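Local coordinates for AlyQ (Persicobacter sp. CCB-QB2, PDB 5XNR), which probably degrades alginate through its lyase domain, which is joined to a CBM32-type carbohydrate-binding module, at residues Val55-Ala60 and Ser100-Ala105; Asp66-Gly71 and Phe116-Asn121; Phe194-Arg199 and Asn360-Asn365; Val235-Gln240 and Val384-Val389; Gly285-Asp290 and Tyr345-Asn350. All coordinates share one frame; numbering follows the deposited sequence.

Interaction 1 (Val55-Ala60 and Ser100-Ala105); sequences VNQVKA and SYSFTA
Val58 and Tyr101 are a hydrogen-bonded pair in an antiparallel strand pairing whose axes run at 161° to each other, Val58 N giving its hydrogen to Tyr101 O at 2.6 Å, Tyr101 N returning one to Val58 O at 2.7 Å, and Phe103 N reaching Asn56 O at 3.0 Å from above the carbonyl plane.

The Phe103 ring lies against Val55, Asn56 and Val58. Its CG stands between the backbone N and the carbonyl carbon (chi1 43°), which folds the ring back across 55-60. The backbone carbon Asn56 C lies over one face, while Val58 CG2 comes to the edge, 3.9 Å from Phe103 CE2. Val55 CG1 touches the ring at Phe103 CZ, 4.0 Å away. With an alanine here, a gap would probably open between Val55 CG1 and Val58 CG2, and Asn56 would lose the ring against its backbone.

Tyr101 turns a ring edge to Ala60, CE2 lying 4.0 Å from Ala60 CB, and its hydroxyl bonds to Glu99 and Trp62. On the other side of the sheet, Lys59 CG runs 3.6 Å from Ser100 OG. Asn56 and Gln57 both face Phe132 of strand 123-133, a classic beta bulge. The contact is thus two-sided: Val58, Tyr101 and Phe103 meet Ile74 and Leu76 of the opposing sheet in the CBM32 beta-sandwich, whereas Gln57, Lys59, Ser100 and Ser102 form a polar outer face.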
# COMPACT_ATOMS: atom_id res chain seq x y z
N VAL A 55 18.28 4.38 -2.05
CA VAL A 55 18.47 5.82 -1.98
C VAL A 55 18.00 6.43 -3.29
O VAL A 55 18.33 5.90 -4.33
CB VAL A 55 19.95 6.20 -1.76
CG1 VAL A 55 20.12 7.70 -1.62
CG2 VAL A 55 20.58 5.47 -0.58
N ASN A 56 17.27 7.54 -3.24
CA ASN A 56 16.88 8.18 -4.50
C ASN A 56 16.91 9.71 -4.38
O ASN A 56 16.44 10.41 -5.28
CB ASN A 56 15.50 7.69 -4.95
CG ASN A 56 14.38 8.39 -4.23
OD1 ASN A 56 14.44 8.59 -3.03
ND2 ASN A 56 13.37 8.81 -4.98
N GLN A 57 17.49 10.23 -3.29
CA GLN A 57 17.54 11.66 -3.06
C GLN A 57 18.69 11.98 -2.10
O GLN A 57 18.84 11.32 -1.07
CB GLN A 57 16.21 12.16 -2.49
CG GLN A 57 16.18 13.65 -2.18
CD GLN A 57 14.78 14.08 -1.84
OE1 GLN A 57 14.04 14.55 -2.69
NE2 GLN A 57 14.39 13.88 -0.59
N VAL A 58 19.49 12.98 -2.47
CA VAL A 58 20.54 13.52 -1.62
C VAL A 58 20.25 15.01 -1.43
O VAL A 58 19.90 15.70 -2.39
CB VAL A 58 21.95 13.29 -2.20
CG1 VAL A 58 23.02 14.09 -1.47
CG2 VAL A 58 22.32 11.81 -2.20
N LYS A 59 20.38 15.48 -0.19
CA LYS A 59 20.19 16.87 0.13
C LYS A 59 21.51 17.46 0.62
O LYS A 59 22.23 16.82 1.38
CB LYS A 59 19.14 17.02 1.22
CG LYS A 59 17.74 16.56 0.86
CD LYS A 59 16.84 16.50 2.06
CE LYS A 59 15.44 16.04 1.74
NZ LYS A 59 14.55 16.16 2.93
N ALA A 60 21.78 18.69 0.22
CA ALA A 60 22.97 19.39 0.67
C ALA A 60 22.62 20.85 0.94
O ALA A 60 21.81 21.42 0.22
CB ALA A 60 24.05 19.29 -0.38
N SER A 100 17.42 19.76 -2.63
CA SER A 100 17.13 18.36 -2.92
C SER A 100 17.67 17.98 -4.31
O SER A 100 17.36 18.62 -5.32
CB SER A 100 15.65 18.06 -2.79
OG SER A 100 15.28 17.95 -1.41
N TYR A 101 18.48 16.92 -4.34
CA TYR A 101 18.94 16.35 -5.61
C TYR A 101 18.44 14.90 -5.65
O TYR A 101 18.79 14.11 -4.76
CB TYR A 101 20.45 16.54 -5.76
CG TYR A 101 20.93 17.92 -5.38
CD1 TYR A 101 20.56 19.04 -6.10
CD2 TYR A 101 21.75 18.12 -4.27
CE1 TYR A 101 21.00 20.31 -5.76
CE2 TYR A 101 22.20 19.38 -3.91
CZ TYR A 101 21.84 20.48 -4.66
OH TYR A 101 22.28 21.72 -4.33
N SER A 102 17.58 14.59 -6.64
CA SER A 102 16.90 13.28 -6.73
C SER A 102 17.20 12.57 -8.07
O SER A 102 17.36 13.19 -9.11
CB SER A 102 15.41 13.42 -6.48
OG SER A 102 15.00 14.79 -6.53
N PHE A 103 17.23 11.24 -8.03
CA PHE A 103 17.73 10.41 -9.15
C PHE A 103 17.07 9.02 -9.09
O PHE A 103 16.34 8.71 -8.17
CB PHE A 103 19.26 10.33 -9.08
CG PHE A 103 19.78 10.11 -7.68
CD1 PHE A 103 19.80 8.83 -7.13
CD2 PHE A 103 20.16 11.18 -6.88
CE1 PHE A 103 20.23 8.63 -5.82
CE2 PHE A 103 20.60 10.98 -5.59
CZ PHE A 103 20.63 9.70 -5.06
N THR A 104 17.34 8.16 -10.06
CA THR A 104 16.72 6.83 -10.08
C THR A 104 17.05 6.11 -8.77
O THR A 104 18.19 6.10 -8.34
CB THR A 104 17.17 6.00 -11.30
OG1 THR A 104 16.95 6.75 -12.50
CG2 THR A 104 16.44 4.67 -11.40
N ALA A 105 16.06 5.51 -8.14
CA ALA A 105 16.34 4.80 -6.91
C ALA A 105 17.41 3.74 -7.19
O ALA A 105 17.29 3.00 -8.15
CB ALA A 105 15.07 4.20 -6.35

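Interaction 2 (Asp66-Gly71 and Phe116-Asn121). With ACT (acetate ion), chain D.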
# COMPACT_ATOMS: atom_id res chain seq x y z
N ASP A 66 23.41 31.20 -0.68
CA ASP A 66 22.50 32.22 -1.19
C ASP A 66 23.28 33.37 -1.85
O ASP A 66 22.68 34.37 -2.25
CB ASP A 66 21.62 32.79 -0.07
CG ASP A 66 22.34 33.69 0.92
OD1 ASP A 66 23.60 33.61 0.99
OD2 ASP A 66 21.64 34.46 1.62
N SER A 67 24.60 33.25 -1.94
CA SER A 67 25.39 34.26 -2.64
C SER A 67 26.33 33.62 -3.66
O SER A 67 27.11 34.34 -4.22
CB SER A 67 26.14 35.16 -1.66
OG SER A 67 27.14 34.44 -0.93
N ARG A 68 26.31 32.32 -3.91
CA ARG A 68 27.17 31.76 -4.94
C ARG A 68 26.69 30.36 -5.35
O ARG A 68 25.97 29.71 -4.63
CB ARG A 68 28.62 31.71 -4.44
CG ARG A 68 28.96 30.46 -3.65
CD ARG A 68 30.31 30.57 -2.96
NE ARG A 68 30.75 29.28 -2.46
CZ ARG A 68 31.78 29.13 -1.63
NH1 ARG A 68 32.50 30.20 -1.31
NH2 ARG A 68 32.07 27.94 -1.12
N THR A 69 27.14 29.89 -6.50
CA THR A 69 26.76 28.57 -6.99
C THR A 69 27.97 27.63 -6.93
O THR A 69 29.14 28.05 -7.02
CB THR A 69 26.11 28.72 -8.37
OG1 THR A 69 27.12 29.18 -9.27
CG2 THR A 69 24.95 29.69 -8.38
N SER A 70 27.67 26.34 -6.75
CA SER A 70 28.68 25.29 -6.60
C SER A 70 28.37 24.16 -7.56
O SER A 70 27.22 23.76 -7.67
CB SER A 70 28.72 24.76 -5.20
OG SER A 70 29.84 25.30 -4.52
N GLY A 71 29.39 23.66 -8.23
CA GLY A 71 29.21 22.55 -9.16
C GLY A 71 29.52 21.22 -8.50
O GLY A 71 30.46 21.13 -7.71
N PHE A 116 33.34 20.67 -7.69
CA PHE A 116 34.05 21.24 -8.84
C PHE A 116 34.29 22.75 -8.63
O PHE A 116 34.31 23.50 -9.60
CB PHE A 116 33.25 21.02 -10.12
CG PHE A 116 32.95 19.58 -10.45
CD1 PHE A 116 33.98 18.65 -10.54
CD2 PHE A 116 31.65 19.16 -10.73
CE1 PHE A 116 33.71 17.32 -10.88
CE2 PHE A 116 31.38 17.83 -11.03
CZ PHE A 116 32.41 16.91 -11.10
N GLY A 117 34.49 23.20 -7.39
CA GLY A 117 34.62 24.66 -7.12
C GLY A 117 33.27 25.35 -7.19
O GLY A 117 32.24 24.71 -7.35
N ASN A 118 33.30 26.67 -7.12
CA ASN A 118 32.11 27.48 -7.02
C ASN A 118 32.23 28.69 -7.97
O ASN A 118 33.22 28.85 -8.67
CB ASN A 118 31.88 27.84 -5.54
CG ASN A 118 32.96 28.71 -4.94
OD1 ASN A 118 33.08 29.89 -5.27
ND2 ASN A 118 33.74 28.15 -4.02
N SER A 119 31.21 29.53 -7.98
CA SER A 119 31.14 30.77 -8.80
C SER A 119 32.40 31.64 -8.66
O SER A 119 32.86 32.19 -9.67
CB SER A 119 29.97 31.60 -8.39
OG SER A 119 28.79 30.85 -8.50
N SER A 120 32.84 31.84 -7.42
CA SER A 120 33.90 32.81 -7.06
C SER A 120 35.27 32.13 -7.15
O SER A 120 36.21 32.72 -7.74
CB SER A 120 33.72 33.41 -5.68
OG SER A 120 32.36 33.71 -5.38
N ASN A 121 35.39 30.92 -6.58
CA ASN A 121 36.72 30.30 -6.44
C ASN A 121 36.59 28.77 -6.35
O ASN A 121 35.49 28.25 -6.43
CB ASN A 121 37.42 30.84 -5.20
CG ASN A 121 36.67 30.45 -3.95
OD1 ASN A 121 36.50 29.26 -3.70
ND2 ASN A 121 36.20 31.42 -3.19
C ACT D . 34.91 28.96 0.94
O ACT D . 34.66 30.06 0.38
OXT ACT D . 34.26 27.92 0.67
CH3 ACT D . 36.03 28.86 1.92
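The Asn118 amide lies over one face of the Arg68 guanidinium, the two planes only 7° apart, with Asn118 ND2 above the centre and 3.2 Å from Arg68 CZ. At the guanidinium edge, an acetate, probably from the crystallisation liquor, accepts two nearly straight bonds, Arg68 NH1 to its O at 2.7 Å and Arg68 NH2 to its OXT at 2.8 Å. Ser125 also binds this acetate.

Asn118 OD1 takes Ser120 N at 2.9 Å and Asn121 N at 2.8 Å, the first bond closing an Asx turn, the two together an Asx motif, just where strand 110-118 ends; this strand and 70-77 are neighbours in one sheet of the CBM32 sandwich. Asn118 ND2 bonds to Asn121 OD1 and Trp123 O, fixing the amide's rotation. A valine in place of Asn118 would probably leave Ser120 N and Asn121 N without their shared acceptor and the guanidinium freer to turn.

Alongside, Ser119 OG accepts from Thr69 N at 2.8 Å, and Ser119 N donates to Thr69 O at 2.7 Å. Ser70 and Asn118 form an antiparallel non-hydrogen-bonded pair, and next to it Gly71 N reaches Gly117 O at 3.2 Å.

Interaction 3 (Phe194-Arg199 and Asn360-Asn365)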
# COMPACT_ATOMS: atom_id res chain seq x y z
N PHE A 194 -9.08 -4.19 -7.73
CA PHE A 194 -10.45 -4.21 -8.07
C PHE A 194 -10.98 -2.77 -8.08
O PHE A 194 -11.22 -2.19 -7.01
CB PHE A 194 -11.20 -5.06 -7.04
CG PHE A 194 -10.78 -6.50 -6.95
CD1 PHE A 194 -9.74 -6.89 -6.12
CD2 PHE A 194 -11.46 -7.48 -7.65
CE1 PHE A 194 -9.38 -8.23 -6.00
CE2 PHE A 194 -11.10 -8.82 -7.54
CZ PHE A 194 -10.06 -9.19 -6.71
N ARG A 195 -11.18 -2.21 -9.28
CA ARG A 195 -11.62 -0.84 -9.47
C ARG A 195 -13.07 -0.79 -9.97
O ARG A 195 -13.40 -1.38 -10.99
CB ARG A 195 -10.74 -0.12 -10.51
CG ARG A 195 -11.22 1.30 -10.77
CD ARG A 195 -10.24 2.29 -11.39
NE ARG A 195 -9.00 2.46 -10.65
CZ ARG A 195 -8.04 3.29 -11.04
NH1 ARG A 195 -8.30 4.25 -11.91
NH2 ARG A 195 -6.81 3.13 -10.59
N ALA A 196 -13.89 -0.03 -9.27
CA ALA A 196 -15.33 0.08 -9.53
C ALA A 196 -15.69 1.56 -9.74
O ALA A 196 -16.05 2.23 -8.79
CB ALA A 196 -16.11 -0.52 -8.38
N PRO A 197 -15.58 2.05 -10.99
CA PRO A 197 -15.96 3.42 -11.25
C PRO A 197 -17.48 3.57 -11.31
O PRO A 197 -18.22 2.60 -11.53
CB PRO A 197 -15.33 3.77 -12.60
CG PRO A 197 -15.29 2.45 -13.34
CD PRO A 197 -15.35 1.37 -12.27
N ILE A 198 -17.90 4.79 -11.05
CA ILE A 198 -19.28 5.16 -11.04
C ILE A 198 -19.56 5.88 -12.36
O ILE A 198 -18.99 6.93 -12.63
CB ILE A 198 -19.58 6.05 -9.83
CG1 ILE A 198 -19.11 5.41 -8.51
CG2 ILE A 198 -21.06 6.40 -9.81
CD1 ILE A 198 -19.70 4.04 -8.24
N ARG A 199 -20.44 5.28 -13.17
CA ARG A 199 -20.80 5.81 -14.48
C ARG A 199 -22.30 5.55 -14.70
O ARG A 199 -22.88 4.65 -14.09
CB ARG A 199 -19.99 5.14 -15.59
CG ARG A 199 -18.47 5.26 -15.49
CD ARG A 199 -17.76 4.31 -16.45
NE ARG A 199 -16.30 4.34 -16.34
CZ ARG A 199 -15.48 3.39 -16.81
NH1 ARG A 199 -15.96 2.32 -17.41
NH2 ARG A 199 -14.17 3.54 -16.68
N ASN A 360 -14.12 -5.88 -4.19
CA ASN A 360 -14.64 -4.50 -4.10
C ASN A 360 -16.12 -4.46 -4.51
O ASN A 360 -16.45 -4.62 -5.69
CB ASN A 360 -13.80 -3.57 -4.98
CG ASN A 360 -14.37 -2.18 -5.17
OD1 ASN A 360 -15.50 -1.90 -4.74
ND2 ASN A 360 -13.59 -1.32 -5.83
N TYR A 361 -16.99 -4.21 -3.54
CA TYR A 361 -18.42 -3.90 -3.82
C TYR A 361 -18.72 -2.46 -3.40
O TYR A 361 -18.97 -2.22 -2.23
CB TYR A 361 -19.31 -4.90 -3.08
CG TYR A 361 -20.81 -4.80 -3.32
CD1 TYR A 361 -21.35 -4.25 -4.47
CD2 TYR A 361 -21.69 -5.35 -2.40
CE1 TYR A 361 -22.72 -4.22 -4.68
CE2 TYR A 361 -23.06 -5.34 -2.60
CZ TYR A 361 -23.59 -4.76 -3.74
OH TYR A 361 -24.95 -4.73 -3.91
N THR A 362 -18.71 -1.52 -4.34
CA THR A 362 -18.80 -0.10 -3.98
C THR A 362 -20.27 0.24 -3.77
O THR A 362 -21.11 0.00 -4.67
CB THR A 362 -18.12 0.77 -5.04
OG1 THR A 362 -16.74 0.41 -5.05
CG2 THR A 362 -18.26 2.26 -4.79
N GLN A 363 -20.60 0.80 -2.61
CA GLN A 363 -22.00 1.10 -2.32
C GLN A 363 -22.37 2.50 -2.85
O GLN A 363 -22.87 3.33 -2.10
CB GLN A 363 -22.26 1.00 -0.82
CG GLN A 363 -21.85 -0.34 -0.21
CD GLN A 363 -22.62 -1.50 -0.78
OE1 GLN A 363 -23.78 -1.73 -0.42
NE2 GLN A 363 -21.96 -2.24 -1.65
N SER A 364 -22.13 2.78 -4.14
CA SER A 364 -22.65 4.02 -4.75
C SER A 364 -23.04 3.77 -6.20
O SER A 364 -22.85 2.66 -6.71
CB SER A 364 -21.67 5.17 -4.63
OG SER A 364 -22.33 6.40 -4.91
N ASN A 365 -23.60 4.78 -6.86
CA ASN A 365 -24.05 4.64 -8.25
C ASN A 365 -24.29 6.04 -8.84
O ASN A 365 -23.99 7.04 -8.20
CB ASN A 365 -25.27 3.71 -8.33
CG ASN A 365 -26.46 4.18 -7.51
OD1 ASN A 365 -26.63 5.39 -7.33
ND2 ASN A 365 -27.29 3.26 -7.03
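Asn360 reaches across to Phe194 with its amide, ND2 donating to Phe194 O at 2.8 Å in an almost straight bond (170° at the hydrogen). The acceptor lies in the amide plane, yet the donor stands above the carbonyl plane of Phe194. With CG anti to the backbone N (chi1 170°), the amide projects over Ala196, whose CB is 3.7 Å from Asn360 ND2 and 3.5 Å from Thr362 OG1. Nearer the backbones, Phe194 CB and Asn360 CB touch at 3.6 Å. Ile198 CD1 meets Thr362 CG2 at 4.1 Å, while Ile198 CG2 presses on the backbone of Asn365.

Strands 194-197 and 360-362 belong to the two facing sheets of the concanavalin-like lyase sandwich. The axes of these short segments approach to 7.3 Å and are inclined by 16°, so side chains bridge the layers.

Farther out, Thr362 OG1 donates to Asn360 OD1 at 2.6 Å, on a lone pair in the carbonyl plane, which helps to set the amide's rotation. Asn365 is the N-cap of helix 366-369, its OD1 accepting from Lys368 N.

Interaction 4 (Val235-Gln240 and Val384-Val389); sequences VVYVKQ and VYDYFV
Tyr237 sets its CB over the face of the Phe388 ring, a CH-pi contact 3.7 Å from CB to the Phe388 centroid and 15° off the normal. The two rings are nearly parallel (20°) but slid apart, centroids 5.0 Å from each other, and barely overlap. Phe388 gets there because its CG sits between the backbone N and the carbonyl carbon, which swings the ring over strand 235-240.

On the reverse side of the sheet the valines meet: Val236 CG2 touches Val389 CG1 at 3.7 Å, and Val238 CG1 lies 4.1 Å from Val384 CG1. Val236 and Val389 also pack on Phe356 of the opposing sheet, so this side belongs to the core of the lyase beta-sandwich, in which 233-244 and 379-392 are antiparallel neighbours.

The backbone ladder is regular as far as Lys239, which faces both Tyr385 and Asp386, a classic beta bulge in which one carbonyl serves two donors. Lys239 O accepts from Tyr385 N at 2.7 Å and from Asp386 N at 3.3 Å, the latter on a lone pair in the carbonyl plane.

Near the bulge, Gln240 OE1 is buried against Val384 and has no polar partner in the model, although Gln240 NE2 bonds to His303. Lys239 CD crosses Tyr385 at an oblique angle, 3.6 Å from Tyr385 CB, and beyond a bend at chi3 (-102°) its ammonium forms a salt bridge with Glu143. Asp386 OD2 stands at the Tyr237 ring edge, 3.9 Å from CE2, while the Tyr237 hydroxyl bonds to Glu304.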
# COMPACT_ATOMS: atom_id res chain seq x y z
N VAL A 235 -12.77 -20.36 6.95
CA VAL A 235 -11.91 -19.23 7.14
C VAL A 235 -11.73 -18.49 5.82
O VAL A 235 -11.57 -19.11 4.78
CB VAL A 235 -10.56 -19.70 7.70
CG1 VAL A 235 -9.64 -18.56 8.06
CG2 VAL A 235 -10.78 -20.63 8.88
N VAL A 236 -11.75 -17.16 5.88
CA VAL A 236 -11.19 -16.33 4.80
C VAL A 236 -10.18 -15.36 5.43
O VAL A 236 -10.49 -14.70 6.40
CB VAL A 236 -12.26 -15.56 3.99
CG1 VAL A 236 -13.11 -14.63 4.85
CG2 VAL A 236 -11.63 -14.78 2.86
N TYR A 237 -8.99 -15.32 4.84
CA TYR A 237 -7.98 -14.35 5.17
C TYR A 237 -7.72 -13.49 3.95
O TYR A 237 -7.62 -14.03 2.84
CB TYR A 237 -6.69 -15.04 5.60
CG TYR A 237 -5.44 -14.19 5.48
CD1 TYR A 237 -4.99 -13.43 6.54
CD2 TYR A 237 -4.69 -14.19 4.32
CE1 TYR A 237 -3.83 -12.67 6.43
CE2 TYR A 237 -3.54 -13.43 4.19
CZ TYR A 237 -3.11 -12.67 5.25
OH TYR A 237 -1.96 -11.95 5.15
N VAL A 238 -7.60 -12.17 4.17
CA VAL A 238 -7.29 -11.25 3.09
C VAL A 238 -6.27 -10.23 3.60
O VAL A 238 -6.49 -9.64 4.61
CB VAL A 238 -8.54 -10.52 2.56
CG1 VAL A 238 -8.19 -9.62 1.38
CG2 VAL A 238 -9.67 -11.47 2.19
N LYS A 239 -5.21 -9.99 2.83
CA LYS A 239 -4.33 -8.83 3.01
C LYS A 239 -4.61 -7.84 1.89
O LYS A 239 -4.38 -8.16 0.73
CB LYS A 239 -2.85 -9.21 2.95
CG LYS A 239 -1.87 -8.03 2.97
CD LYS A 239 -0.41 -8.41 2.79
CE LYS A 239 0.38 -8.42 4.08
NZ LYS A 239 1.78 -8.87 3.86
N GLN A 240 -5.03 -6.64 2.25
CA GLN A 240 -5.53 -5.69 1.27
C GLN A 240 -5.44 -4.25 1.78
O GLN A 240 -5.24 -4.02 2.98
CB GLN A 240 -7.01 -5.97 1.00
CG GLN A 240 -7.93 -5.72 2.20
CD GLN A 240 -9.33 -6.22 1.93
OE1 GLN A 240 -9.66 -6.70 0.85
NE2 GLN A 240 -10.18 -6.14 2.94
N VAL A 384 -5.54 -6.02 -3.26
CA VAL A 384 -5.41 -7.28 -2.52
C VAL A 384 -4.02 -7.88 -2.76
O VAL A 384 -3.70 -8.28 -3.87
CB VAL A 384 -6.50 -8.30 -2.91
CG1 VAL A 384 -6.27 -9.62 -2.21
CG2 VAL A 384 -7.88 -7.78 -2.60
N TYR A 385 -3.22 -7.96 -1.70
CA TYR A 385 -1.87 -8.45 -1.80
C TYR A 385 -1.88 -9.97 -1.69
O TYR A 385 -1.12 -10.64 -2.39
CB TYR A 385 -1.00 -7.76 -0.75
CG TYR A 385 -0.84 -6.27 -0.96
CD1 TYR A 385 -1.78 -5.37 -0.49
CD2 TYR A 385 0.22 -5.76 -1.69
CE1 TYR A 385 -1.66 -4.01 -0.73
CE2 TYR A 385 0.35 -4.40 -1.93
CZ TYR A 385 -0.58 -3.52 -1.44
OH TYR A 385 -0.46 -2.18 -1.67
N ASP A 386 -2.73 -10.53 -0.82
CA ASP A 386 -2.75 -11.97 -0.58
C ASP A 386 -4.08 -12.39 0.02
O ASP A 386 -4.78 -11.61 0.61
CB ASP A 386 -1.62 -12.34 0.38
CG ASP A 386 -1.27 -13.82 0.44
OD1 ASP A 386 -1.39 -14.51 -0.60
OD2 ASP A 386 -0.85 -14.25 1.52
N TYR A 387 -4.42 -13.65 -0.10
CA TYR A 387 -5.66 -14.13 0.47
C TYR A 387 -5.65 -15.66 0.49
O TYR A 387 -4.89 -16.26 -0.28
CB TYR A 387 -6.86 -13.64 -0.34
CG TYR A 387 -6.94 -14.29 -1.69
CD1 TYR A 387 -6.24 -13.78 -2.76
CD2 TYR A 387 -7.64 -15.48 -1.87
CE1 TYR A 387 -6.28 -14.42 -4.00
CE2 TYR A 387 -7.68 -16.12 -3.10
CZ TYR A 387 -7.00 -15.59 -4.17
OH TYR A 387 -7.06 -16.18 -5.40
N PHE A 388 -6.48 -16.28 1.34
CA PHE A 388 -6.73 -17.73 1.23
C PHE A 388 -8.06 -18.05 1.90
O PHE A 388 -8.56 -17.23 2.67
CB PHE A 388 -5.58 -18.57 1.83
CG PHE A 388 -5.34 -18.42 3.32
CD1 PHE A 388 -6.17 -19.04 4.25
CD2 PHE A 388 -4.23 -17.71 3.78
CE1 PHE A 388 -5.94 -18.89 5.61
CE2 PHE A 388 -4.00 -17.57 5.14
CZ PHE A 388 -4.85 -18.15 6.05
N VAL A 389 -8.58 -19.23 1.63
CA VAL A 389 -9.79 -19.72 2.32
C VAL A 389 -9.58 -21.20 2.69
O VAL A 389 -8.85 -21.91 2.01
CB VAL A 389 -11.07 -19.55 1.47
CG1 VAL A 389 -11.44 -18.09 1.27
CG2 VAL A 389 -10.99 -20.28 0.13

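Interaction 5 (Gly285-Asp290 and Tyr345-Asn350)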
# COMPACT_ATOMS: atom_id res chain seq x y z
N GLY A 285 -27.28 -4.45 9.53
CA GLY A 285 -27.85 -4.11 10.82
C GLY A 285 -29.04 -4.97 11.24
O GLY A 285 -29.54 -4.80 12.34
N LYS A 286 -29.47 -5.92 10.41
CA LYS A 286 -30.70 -6.66 10.67
C LYS A 286 -30.43 -7.87 11.56
O LYS A 286 -31.34 -8.35 12.22
CB LYS A 286 -31.35 -7.12 9.37
CG LYS A 286 -31.91 -5.99 8.50
CD LYS A 286 -32.85 -6.46 7.39
CE LYS A 286 -32.80 -5.58 6.15
NZ LYS A 286 -34.11 -5.50 5.47
N LEU A 287 -29.20 -8.38 11.59
CA LEU A 287 -28.85 -9.52 12.48
C LEU A 287 -28.40 -9.02 13.86
O LEU A 287 -28.77 -9.58 14.90
CB LEU A 287 -27.71 -10.31 11.83
CG LEU A 287 -27.99 -10.84 10.43
CD1 LEU A 287 -26.84 -11.71 9.95
CD2 LEU A 287 -29.31 -11.61 10.41
N ARG A 288 -27.56 -8.00 13.85
CA ARG A 288 -27.01 -7.36 15.03
C ARG A 288 -26.44 -5.99 14.62
O ARG A 288 -26.36 -5.68 13.42
CB ARG A 288 -25.93 -8.24 15.68
CG ARG A 288 -24.74 -8.55 14.79
CD ARG A 288 -23.42 -8.63 15.53
NE ARG A 288 -23.12 -7.34 16.15
CZ ARG A 288 -22.53 -7.14 17.32
NH1 ARG A 288 -22.34 -5.91 17.74
NH2 ARG A 288 -22.11 -8.16 18.07
N SER A 289 -26.03 -5.20 15.58
CA SER A 289 -25.56 -3.85 15.29
C SER A 289 -24.17 -3.92 14.62
O SER A 289 -23.41 -4.87 14.81
CB SER A 289 -25.59 -2.97 16.52
OG SER A 289 -24.62 -3.38 17.47
N ASP A 290 -23.88 -2.93 13.78
CA ASP A 290 -22.56 -2.77 13.18
C ASP A 290 -21.50 -2.84 14.28
O ASP A 290 -21.72 -2.32 15.35
CB ASP A 290 -22.42 -1.43 12.44
CG ASP A 290 -23.36 -1.20 11.26
OD1 ASP A 290 -23.90 -2.18 10.70
OD2 ASP A 290 -23.51 -0.02 10.86
N TYR A 345 -16.05 -13.69 20.13
CA TYR A 345 -16.73 -13.82 18.85
C TYR A 345 -17.73 -12.65 18.71
O TYR A 345 -18.29 -12.16 19.69
CB TYR A 345 -17.49 -15.15 18.76
CG TYR A 345 -18.48 -15.38 19.87
CD1 TYR A 345 -19.76 -14.84 19.80
CD2 TYR A 345 -18.12 -16.06 21.03
CE1 TYR A 345 -20.67 -14.99 20.83
CE2 TYR A 345 -19.03 -16.22 22.08
CZ TYR A 345 -20.31 -15.69 21.98
OH TYR A 345 -21.21 -15.83 22.99
N VAL A 346 -17.93 -12.20 17.48
CA VAL A 346 -18.76 -11.05 17.21
C VAL A 346 -20.21 -11.48 16.91
O VAL A 346 -21.12 -10.62 16.97
CB VAL A 346 -18.17 -10.23 16.06
CG1 VAL A 346 -16.70 -9.92 16.30
CG2 VAL A 346 -18.37 -10.92 14.72
N MET A 347 -20.44 -12.77 16.55
CA MET A 347 -21.80 -13.24 16.23
C MET A 347 -21.85 -14.77 16.30
O MET A 347 -20.89 -15.44 15.99
CB MET A 347 -22.25 -12.77 14.83
CG MET A 347 -23.76 -12.81 14.62
SD MET A 347 -24.34 -12.26 12.97
CE MET A 347 -23.52 -13.43 11.90
N ASP A 348 -22.97 -15.30 16.78
CA ASP A 348 -23.24 -16.75 16.77
C ASP A 348 -24.54 -16.95 16.01
O ASP A 348 -25.59 -16.43 16.44
CB ASP A 348 -23.35 -17.33 18.18
CG ASP A 348 -23.14 -18.84 18.28
OD1 ASP A 348 -23.17 -19.52 17.23
OD2 ASP A 348 -22.97 -19.33 19.43
N LEU A 349 -24.47 -17.63 14.87
CA LEU A 349 -25.66 -17.85 14.06
C LEU A 349 -25.40 -19.02 13.11
O LEU A 349 -24.28 -19.20 12.65
CB LEU A 349 -25.96 -16.57 13.27
CG LEU A 349 -27.22 -16.63 12.41
CD1 LEU A 349 -28.48 -16.38 13.24
CD2 LEU A 349 -27.13 -15.61 11.28
N ASN A 350 -26.43 -19.81 12.85
CA ASN A 350 -26.31 -20.95 11.95
C ASN A 350 -27.15 -20.71 10.69
O ASN A 350 -28.31 -20.22 10.76
CB ASN A 350 -26.67 -22.28 12.64
CG ASN A 350 -25.62 -22.72 13.63
OD1 ASN A 350 -25.91 -22.88 14.82
ND2 ASN A 350 -24.39 -22.88 13.15
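Arg288 directs its CB toward Val346 and Met347, and the chain then bends at chi2 and chi3. CG passes Met347 SD at 4.2 Å, the two side chains sliding by in opposite directions. CD comes within 3.4 Å of Val346 O. There the chain doubles back to its own loop: NE donates to Ser289 O at 2.8 Å, in the guanidinium plane and on a lone pair of that carbonyl, which fixes the head's rotation. NH1 adds weak bonds to Ser289. At the tip NH2 gives a bent bond (138°) to Val346 O at 2.9 Å, and it also forms a salt bridge with Asp340.

Beside this polar link, Leu287 CD1 touches Met347 SD at 4.0 Å and Leu349 CD2 at 4.1 Å.

The loop joins strands 277-281 and 291-294 of the sheet that also holds 251-254 and 269-274. Strand 347-348 is outermost in the other sheet, beside 313-319, where Val346 and Met347 face His314 in a classic beta bulge. Phe282 touches Arg288, Val346 and Met347, so the contact ties a loop of one sheet to the edge of the other.

Interactions 1 and 2 lie in the CBM32 module, and interactions 3, 4 and 5 in the lyase domain, which follows it in the chain. In the module, interactions 1 and 2 sit in different sheets, centres 20 Å apart, and their segments alternate along the chain. Interactions 3 and 4 also alternate; they touch, Phe194 CE1 lying 3.7 Å from Val384 CG2, and both reach the sheet in which 192-197 and 379-392 are neighbours; 360-365 comes from the facing sheet. Interaction 5 is nested within both loops; its strand 347-348 is the outermost strand of that sheet, met by a loop of the other. None joins module to lyase domain, and the nearest atoms of interactions 1 and 4 are about 17 Å apart.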